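Local coordinates for protein glutamate--tRNA ligase (Methanothermobacter thermautotrophicus, PDB 3AII) that probably attaches glutamate to tRNA in two steps, activating it with ATP and then passing it to the acceptor end, as a non-discriminating archaeal class I synthetase, at residues E366-R369 with K370-E374; R223-F226 with E227-E230; M274-S277 with V278-D282; W493-A496 with E497-L500. All coordinates share one frame; numbering follows the deposited sequence. Where two conformers were deposited one is given.

Contact 1 (E366-R369 with K370-E374)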
# COMPACT_ATOMS: atom_id res chain seq x y z
N GLU A 366 10.57 5.53 3.20
CA GLU A 366 11.91 4.96 3.26
C GLU A 366 11.90 3.59 3.93
O GLU A 366 12.70 2.70 3.59
CB GLU A 366 12.84 5.90 4.03
CG GLU A 366 13.19 7.20 3.29
CD GLU A 366 12.06 8.23 3.26
OE1 GLU A 366 11.19 8.24 4.16
OE2 GLU A 366 12.06 9.06 2.32
N ALA A 367 11.02 3.43 4.93
CA ALA A 367 10.88 2.16 5.63
C ALA A 367 10.35 1.09 4.68
O ALA A 367 10.82 -0.05 4.67
CB ALA A 367 9.95 2.30 6.84
N ILE A 368 9.37 1.48 3.87
CA ILE A 368 8.81 0.58 2.87
C ILE A 368 9.85 0.20 1.82
O ILE A 368 9.99 -0.97 1.46
CB ILE A 368 7.59 1.22 2.18
CG1 ILE A 368 6.51 1.53 3.21
CG2 ILE A 368 7.05 0.29 1.10
CD1 ILE A 368 6.12 0.36 4.06
N ARG A 369 10.58 1.20 1.34
CA ARG A 369 11.60 0.95 0.34
C ARG A 369 12.65 -0.01 0.89
O ARG A 369 13.04 -0.96 0.22
CB ARG A 369 12.26 2.24 -0.15
CG ARG A 369 13.31 2.00 -1.24
CD ARG A 369 13.86 3.31 -1.80
NE ARG A 369 12.85 4.09 -2.51
CZ ARG A 369 12.57 3.97 -3.81
NH1 ARG A 369 11.64 4.74 -4.35
NH2 ARG A 369 13.20 3.08 -4.57
N LYS A 370 13.09 0.23 2.12
CA LYS A 370 14.13 -0.61 2.72
C LYS A 370 13.67 -2.05 2.87
O LYS A 370 14.43 -2.98 2.59
CB LYS A 370 14.60 -0.04 4.06
CG LYS A 370 15.64 -0.93 4.74
CD LYS A 370 16.41 -0.21 5.83
CE LYS A 370 17.39 -1.18 6.50
NZ LYS A 370 18.34 -0.50 7.43
N LEU A 371 12.43 -2.24 3.28
CA LEU A 371 11.85 -3.57 3.44
C LEU A 371 11.88 -4.31 2.11
O LEU A 371 12.41 -5.42 2.02
CB LEU A 371 10.40 -3.47 3.92
CG LEU A 371 9.68 -4.82 3.99
CD1 LEU A 371 10.33 -5.71 5.04
CD2 LEU A 371 8.21 -4.64 4.28
N MET A 372 11.33 -3.69 1.08
CA MET A 372 11.24 -4.35 -0.22
C MET A 372 12.60 -4.65 -0.83
O MET A 372 12.77 -5.67 -1.50
CB MET A 372 10.39 -3.53 -1.19
CG MET A 372 8.97 -3.31 -0.69
SD MET A 372 8.20 -4.84 -0.14
CE MET A 372 6.52 -4.30 0.14
N VAL A 373 13.56 -3.76 -0.63
CA VAL A 373 14.90 -3.96 -1.15
C VAL A 373 15.58 -5.14 -0.47
O VAL A 373 16.20 -5.97 -1.13
CB VAL A 373 15.77 -2.70 -0.99
CG1 VAL A 373 17.24 -3.03 -1.22
CG2 VAL A 373 15.31 -1.61 -1.97
N GLU A 374 15.47 -5.22 0.85
CA GLU A 374 16.14 -6.28 1.59
C GLU A 374 15.51 -7.65 1.35
O GLU A 374 16.19 -8.68 1.42
CB GLU A 374 16.27 -5.95 3.09
CG GLU A 374 15.04 -6.22 3.94
CD GLU A 374 15.21 -5.75 5.38
OE1 GLU A 374 16.23 -5.09 5.69
OE2 GLU A 374 14.32 -6.03 6.21
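R369 and V373 meet along one flank of the alpha-helix 365-375, where four successive i to i+4 backbone bonds join residues 366-369 to the turn that follows. K370 N donates to E366 O at 2.9 Å, and L371 N and M372 N reach A367 O and I368 O in the same way. The most linear of these N-H groups is that of M372, at 173° to I368 O. V373 N completes the run on R369 O at 3.0 Å, placed nearly in line with that carbonyl bond.

The polar end of R369 reaches neighbouring elements of the catalytic domain. Its chain extends with CG anti to the backbone N (chi1 -178°), and the bend at chi3 carries the guanidinium to E122 and L158. In the conformer described, one of two, NH2 forms a salt bridge with E122 and NH1 a hydrogen bond with the carbonyl of L158.

Apolar contacts between side chains are sparse and loose. The methyl I368 CG2 lies 4.5 Å from M372 CG, since both residues face the same side of the helix. M372 has CG beside its own backbone N (chi1 -59°), which lays the first part of its chain over the preceding turn, with CG 3.3 Å from I368 O. This face packs on helix 111-126, where I368 touches I118 and I111, part of the predicted HIGH motif, and M372 touches R115; L371 turns instead to helix 386-397, against I389 and L392. The aliphatic stem of R369 slants across V373, with CG 4.2 Å from V373 CG2.

Contact 2 (R223-F226 with E227-E230)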
# COMPACT_ATOMS: atom_id res chain seq x y z
N ARG A 223 -15.11 -8.22 -37.15
CA ARG A 223 -15.77 -6.94 -37.34
C ARG A 223 -17.19 -6.99 -36.79
O ARG A 223 -17.71 -6.01 -36.26
CB ARG A 223 -15.74 -6.54 -38.82
CG ARG A 223 -14.34 -6.12 -39.25
CD ARG A 223 -14.31 -5.56 -40.67
NE ARG A 223 -13.01 -4.95 -40.95
CZ ARG A 223 -12.25 -5.24 -42.00
NH1 ARG A 223 -12.65 -6.12 -42.90
NH2 ARG A 223 -11.08 -4.63 -42.15
N GLU A 224 -17.79 -8.17 -36.86
CA GLU A 224 -19.15 -8.34 -36.37
C GLU A 224 -19.24 -8.23 -34.86
O GLU A 224 -20.27 -7.80 -34.32
CB GLU A 224 -19.71 -9.69 -36.81
CG GLU A 224 -19.92 -9.80 -38.30
CD GLU A 224 -20.36 -11.19 -38.70
OE1 GLU A 224 -20.42 -11.47 -39.91
OE2 GLU A 224 -20.64 -12.00 -37.79
N MET A 225 -18.16 -8.59 -34.16
CA MET A 225 -18.16 -8.53 -32.69
C MET A 225 -18.53 -7.15 -32.17
O MET A 225 -19.06 -7.01 -31.08
CB MET A 225 -16.81 -8.97 -32.12
CG MET A 225 -16.57 -10.46 -32.22
SD MET A 225 -14.98 -11.00 -31.54
CE MET A 225 -15.13 -10.52 -29.82
N PHE A 226 -18.27 -6.13 -32.98
CA PHE A 226 -18.49 -4.76 -32.55
C PHE A 226 -19.96 -4.39 -32.45
O PHE A 226 -20.30 -3.33 -31.91
CB PHE A 226 -17.72 -3.81 -33.47
CG PHE A 226 -16.24 -3.83 -33.22
CD1 PHE A 226 -15.47 -4.90 -33.66
CD2 PHE A 226 -15.64 -2.82 -32.48
CE1 PHE A 226 -14.10 -4.93 -33.41
CE2 PHE A 226 -14.29 -2.85 -32.22
CZ PHE A 226 -13.51 -3.91 -32.69
N GLU A 227 -20.84 -5.27 -32.94
CA GLU A 227 -22.28 -5.05 -32.83
C GLU A 227 -22.98 -6.24 -32.17
O GLU A 227 -24.20 -6.39 -32.27
CB GLU A 227 -22.89 -4.79 -34.20
CG GLU A 227 -22.35 -3.54 -34.88
CD GLU A 227 -22.74 -2.27 -34.14
OE1 GLU A 227 -21.97 -1.28 -34.21
OE2 GLU A 227 -23.80 -2.26 -33.49
N MET A 228 -22.21 -7.10 -31.52
CA MET A 228 -22.78 -8.27 -30.87
C MET A 228 -22.96 -8.04 -29.38
O MET A 228 -22.44 -7.07 -28.82
CB MET A 228 -21.94 -9.51 -31.14
CG MET A 228 -21.94 -9.89 -32.62
SD MET A 228 -20.88 -11.28 -32.98
CE MET A 228 -21.77 -12.59 -32.14
N LYS A 229 -23.70 -8.93 -28.73
CA LYS A 229 -23.99 -8.75 -27.31
C LYS A 229 -22.88 -9.29 -26.41
O LYS A 229 -22.08 -10.13 -26.81
CB LYS A 229 -25.33 -9.40 -26.98
CG LYS A 229 -26.50 -8.73 -27.71
CD LYS A 229 -27.80 -9.47 -27.47
CE LYS A 229 -28.25 -9.31 -26.04
NZ LYS A 229 -29.44 -10.16 -25.74
N GLU A 230 -22.83 -8.77 -25.19
CA GLU A 230 -21.86 -9.21 -24.20
C GLU A 230 -21.86 -10.73 -24.07
O GLU A 230 -22.92 -11.36 -23.99
CB GLU A 230 -22.15 -8.55 -22.85
CG GLU A 230 -21.25 -9.03 -21.72
CD GLU A 230 -21.15 -8.02 -20.58
OE1 GLU A 230 -21.77 -6.95 -20.65
OE2 GLU A 230 -20.41 -8.30 -19.62
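Helix 215-224 gives way here to the loop that leads to strand 234-237, and E224 and M225 meet E227 and M228 round the turn. Two i to i+3 backbone bonds hold it. E227 N donates to E224 O at 2.9 Å, and M228 N to M225 O at 3.2 Å. Both N-H groups point well at their acceptors (167° each), yet both donors stand above the carbonyl planes, that of M228 by 72°, consistent with i to i+3 bonding.

M228 carries the side-chain part of the contact. With CG beside the backbone N (chi1 -65°), its chain folds back under the turn: CG comes to 3.2 Å from E224 O, and SD lies 3.9 Å from M225 CA and 4.3 Å from E224 CB. M225 CG is 4.5 Å from that sulfur, and both methionines also touch A233 and I256, the latter on strand 252-256. An alanine in place of M228 is likely to leave a gap beneath the turn and take from I256 and A233 one of their apolar neighbours. E227 bends at chi2, which brings its CD to 3.5 Å from F226 O, while the ring of F226 meets Y176 and W222 edge to face.

E224 sends its carboxylate back along the helix to Q220 and takes part here through its carbonyl and CB. Across the turn, polar bonding is thus left to the backbone, and the thioether of M228 adds a bendable, apolar filling between the helix end and the neighbouring sheet.

Contact 3 (M274-S277 with V278-D282)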
# COMPACT_ATOMS: atom_id res chain seq x y z
N MET A 274 -6.24 -9.35 -20.25
CA MET A 274 -4.95 -8.93 -19.73
C MET A 274 -3.74 -9.53 -20.47
O MET A 274 -2.80 -8.81 -20.84
CB MET A 274 -4.87 -9.22 -18.22
CG MET A 274 -3.99 -8.26 -17.45
SD MET A 274 -2.73 -9.14 -16.54
CE MET A 274 -2.24 -10.28 -17.81
N ASN A 275 -3.75 -10.83 -20.71
CA ASN A 275 -2.59 -11.44 -21.33
C ASN A 275 -2.30 -10.96 -22.75
O ASN A 275 -1.16 -10.97 -23.19
CB ASN A 275 -2.66 -12.97 -21.26
CG ASN A 275 -2.34 -13.48 -19.87
OD1 ASN A 275 -3.14 -14.18 -19.23
ND2 ASN A 275 -1.18 -13.10 -19.37
N PHE A 276 -3.35 -10.53 -23.46
CA PHE A 276 -3.17 -9.97 -24.79
C PHE A 276 -2.64 -8.54 -24.71
O PHE A 276 -1.65 -8.20 -25.35
CB PHE A 276 -4.49 -10.00 -25.60
CG PHE A 276 -4.34 -9.44 -27.01
CD1 PHE A 276 -3.67 -10.15 -28.00
CD2 PHE A 276 -4.84 -8.18 -27.33
CE1 PHE A 276 -3.52 -9.61 -29.29
CE2 PHE A 276 -4.69 -7.63 -28.58
CZ PHE A 276 -4.05 -8.36 -29.59
N SER A 277 -3.33 -7.68 -23.96
CA SER A 277 -2.91 -6.28 -23.90
C SER A 277 -1.53 -6.12 -23.28
O SER A 277 -0.76 -5.28 -23.73
CB SER A 277 -3.93 -5.43 -23.15
OG SER A 277 -4.06 -5.88 -21.81
N VAL A 278 -1.20 -6.96 -22.30
CA VAL A 278 0.11 -6.89 -21.65
C VAL A 278 1.22 -7.24 -22.66
O VAL A 278 2.22 -6.52 -22.78
CB VAL A 278 0.18 -7.80 -20.40
CG1 VAL A 278 1.63 -8.01 -19.95
CG2 VAL A 278 -0.64 -7.22 -19.28
N ALA A 279 1.04 -8.33 -23.39
CA ALA A 279 2.04 -8.74 -24.38
C ALA A 279 2.21 -7.70 -25.47
O ALA A 279 3.33 -7.35 -25.83
CB ALA A 279 1.66 -10.09 -24.99
N VAL A 280 1.10 -7.22 -26.01
CA VAL A 280 1.18 -6.20 -27.06
C VAL A 280 1.90 -4.94 -26.55
O VAL A 280 2.78 -4.38 -27.24
CB VAL A 280 -0.24 -5.85 -27.61
CG1 VAL A 280 -0.17 -4.62 -28.51
CG2 VAL A 280 -0.82 -7.04 -28.40
N ASP A 281 1.54 -4.50 -25.35
CA ASP A 281 2.13 -3.27 -24.82
C ASP A 281 3.58 -3.46 -24.39
O ASP A 281 4.40 -2.57 -24.62
CB ASP A 281 1.28 -2.73 -23.68
CG ASP A 281 -0.01 -2.12 -24.18
OD1 ASP A 281 -0.15 -1.94 -25.41
OD2 ASP A 281 -0.88 -1.84 -23.33
N ASP A 282 3.90 -4.60 -23.80
CA ASP A 282 5.30 -4.86 -23.45
C ASP A 282 6.15 -4.80 -24.72
O ASP A 282 7.24 -4.24 -24.72
CB ASP A 282 5.46 -6.21 -22.75
CG ASP A 282 5.11 -6.17 -21.27
OD1 ASP A 282 4.96 -5.06 -20.71
OD2 ASP A 282 4.98 -7.25 -20.66
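F276 and V280 pack one turn apart on helix 274-284, and the phenylalanine can be followed outward to its partner. From CB, CG stands anti to the backbone N (chi1 -179°), which throws the ring out along the same flank as V280. The methyl V280 CG2 lies over one face, nearest to the outer atoms: CE1 and CE2 are 3.8 and 3.9 Å from it, and CZ, at the tip, 3.7 Å. Displaced toward the rim, it makes a CH-pi contact 3.9 Å from the ring centroid and 18° off its normal. Beyond V280, the ring lies among Y175, T179 and L182 of helix 172-184.

On roughly the other side of the helix, M274 and V278 form a second pair. The methionine, which has two positions, bends at chi2 and chi3; in the conformer described, CE comes to 3.8 Å from V278 CG2. Beneath both pairs run i to i+4 backbone bonds: V278 N to M274 O at 2.8 Å, V280 N to F276 O, D281 N to S277 O, and a weak one from A279 N to N275 O. M274 O receives in addition a weak bond from S277 OG, whose position between backbone N and carbonyl carbon (chi1 61°) turns the hydroxyl back down the helix.

D281 places its CB 3.3 Å from S277 O, while its buried carboxylate is satisfied elsewhere, by R171, Y175 and Q168. The i to i+4 CH-pi pair lies along one flank of a buried alpha-helix, packed between helices 172-184 and 299-310 of the class I catalytic domain.

Contact 4 (W493-A496 with E497-L500)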
# COMPACT_ATOMS: atom_id res chain seq x y z
N TRP A 493 3.31 11.39 32.92
CA TRP A 493 2.40 12.24 33.69
C TRP A 493 2.28 13.61 33.05
O TRP A 493 3.15 14.03 32.28
CB TRP A 493 2.89 12.36 35.15
CG TRP A 493 4.24 13.01 35.23
CD1 TRP A 493 5.46 12.43 34.97
CD2 TRP A 493 4.51 14.37 35.55
NE1 TRP A 493 6.47 13.36 35.13
CE2 TRP A 493 5.90 14.56 35.48
CE3 TRP A 493 3.70 15.46 35.90
CZ2 TRP A 493 6.51 15.80 35.74
CZ3 TRP A 493 4.30 16.68 36.16
CH2 TRP A 493 5.69 16.84 36.08
N VAL A 494 1.18 14.30 33.34
CA VAL A 494 0.94 15.64 32.82
C VAL A 494 0.49 16.58 33.94
O VAL A 494 -0.46 16.27 34.67
CB VAL A 494 -0.15 15.61 31.73
CG1 VAL A 494 -0.35 17.01 31.15
CG2 VAL A 494 0.21 14.61 30.61
N PRO A 495 1.16 17.74 34.10
CA PRO A 495 0.73 18.73 35.09
C PRO A 495 -0.72 19.12 34.82
O PRO A 495 -1.08 19.40 33.68
CB PRO A 495 1.64 19.93 34.82
CG PRO A 495 2.85 19.37 34.14
CD PRO A 495 2.39 18.14 33.38
N ALA A 496 -1.56 19.16 35.86
CA ALA A 496 -2.98 19.37 35.63
C ALA A 496 -3.30 20.77 35.08
O ALA A 496 -4.20 20.93 34.25
CB ALA A 496 -3.77 19.12 36.90
N GLU A 497 -2.55 21.77 35.53
CA GLU A 497 -2.89 23.16 35.25
C GLU A 497 -2.83 23.50 33.76
O GLU A 497 -3.60 24.32 33.27
CB GLU A 497 -1.98 24.11 36.03
CG GLU A 497 -2.28 24.16 37.53
CD GLU A 497 -1.58 23.08 38.34
OE1 GLU A 497 -0.90 22.20 37.76
OE2 GLU A 497 -1.73 23.10 39.58
N SER A 498 -1.90 22.86 33.05
CA SER A 498 -1.61 23.26 31.68
C SER A 498 -1.87 22.16 30.64
O SER A 498 -1.54 22.33 29.47
CB SER A 498 -0.16 23.72 31.59
OG SER A 498 0.70 22.68 32.03
N ALA A 499 -2.49 21.07 31.08
CA ALA A 499 -2.78 19.92 30.23
C ALA A 499 -3.70 20.29 29.07
O ALA A 499 -4.61 21.11 29.23
CB ALA A 499 -3.42 18.83 31.08
N LEU A 500 -3.45 19.68 27.92
CA LEU A 500 -4.24 19.90 26.72
C LEU A 500 -5.01 18.65 26.34
O LEU A 500 -4.51 17.54 26.46
CB LEU A 500 -3.32 20.26 25.56
CG LEU A 500 -2.45 21.50 25.75
CD1 LEU A 500 -1.47 21.62 24.57
CD2 LEU A 500 -3.34 22.71 25.83
O HOH W 1 0.81 20.17 31.06
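V494 and A499 face each other across a sharp bend of the chain, each with its CB directed at the opposite segment. Of the two valine methyls it is CG1, anti to the backbone N (chi1 -178°), that reaches across, ending 3.6 Å from A499 CB and 3.9 Å from A499 CA. The alanine methyl is shared: it also lies 3.5 Å from P495 O, touching the valine branch and the proline carbonyl from one side.

P495 and S498 approach more loosely, the serine OG standing 4.0 Å from the proline CB. A water bridges them instead. It lies 2.7 Å from S498 OG and donates a weak hydrogen bond to P495 O, joining the two sides where no clear direct bond does.

The bend is the connection between strands 489-495 and 500-505, which belong to two different sheets of the anticodon-binding region, the part that forms two beta-barrels in this GlnRS-like family. Its residues are accordingly held from both: V494 and A496 bond through their backbones to Y447 and E445, L500 to I516, and A499 touches Y447 on one strand and V515 on another.

At the outer side of the bend, E497 CG lies beside the backbone N, and the chain then turns at chi2 (85°), folding the carboxylate back over the backbone. This brings E497 OE1 to 3.6 Å from A496 N, while the side chain also touches R443.

Overall arrangement
Contacts 1, 2 and 3 belong to the catalytic domain, contact 4 to the anticodon-binding part; the centres of contacts 2 and 4 lie about 72 Å apart, on opposite sides of the chain's centre. Contact 3 is the most buried, contacts 1 and 4 are partly so, and contact 2 lies at the surface. Contacts 2 and 3 share a neighbour, since F226 and F276 both pack on helix 172-184. Backbone bonding differs with the place in the fold: i to i+4 within the helices of contacts 1 and 3, one bond weak in contact 3, i to i+3 at the helix end in contact 2, and a water bridge with methyl packing at the strand connection of contact 4.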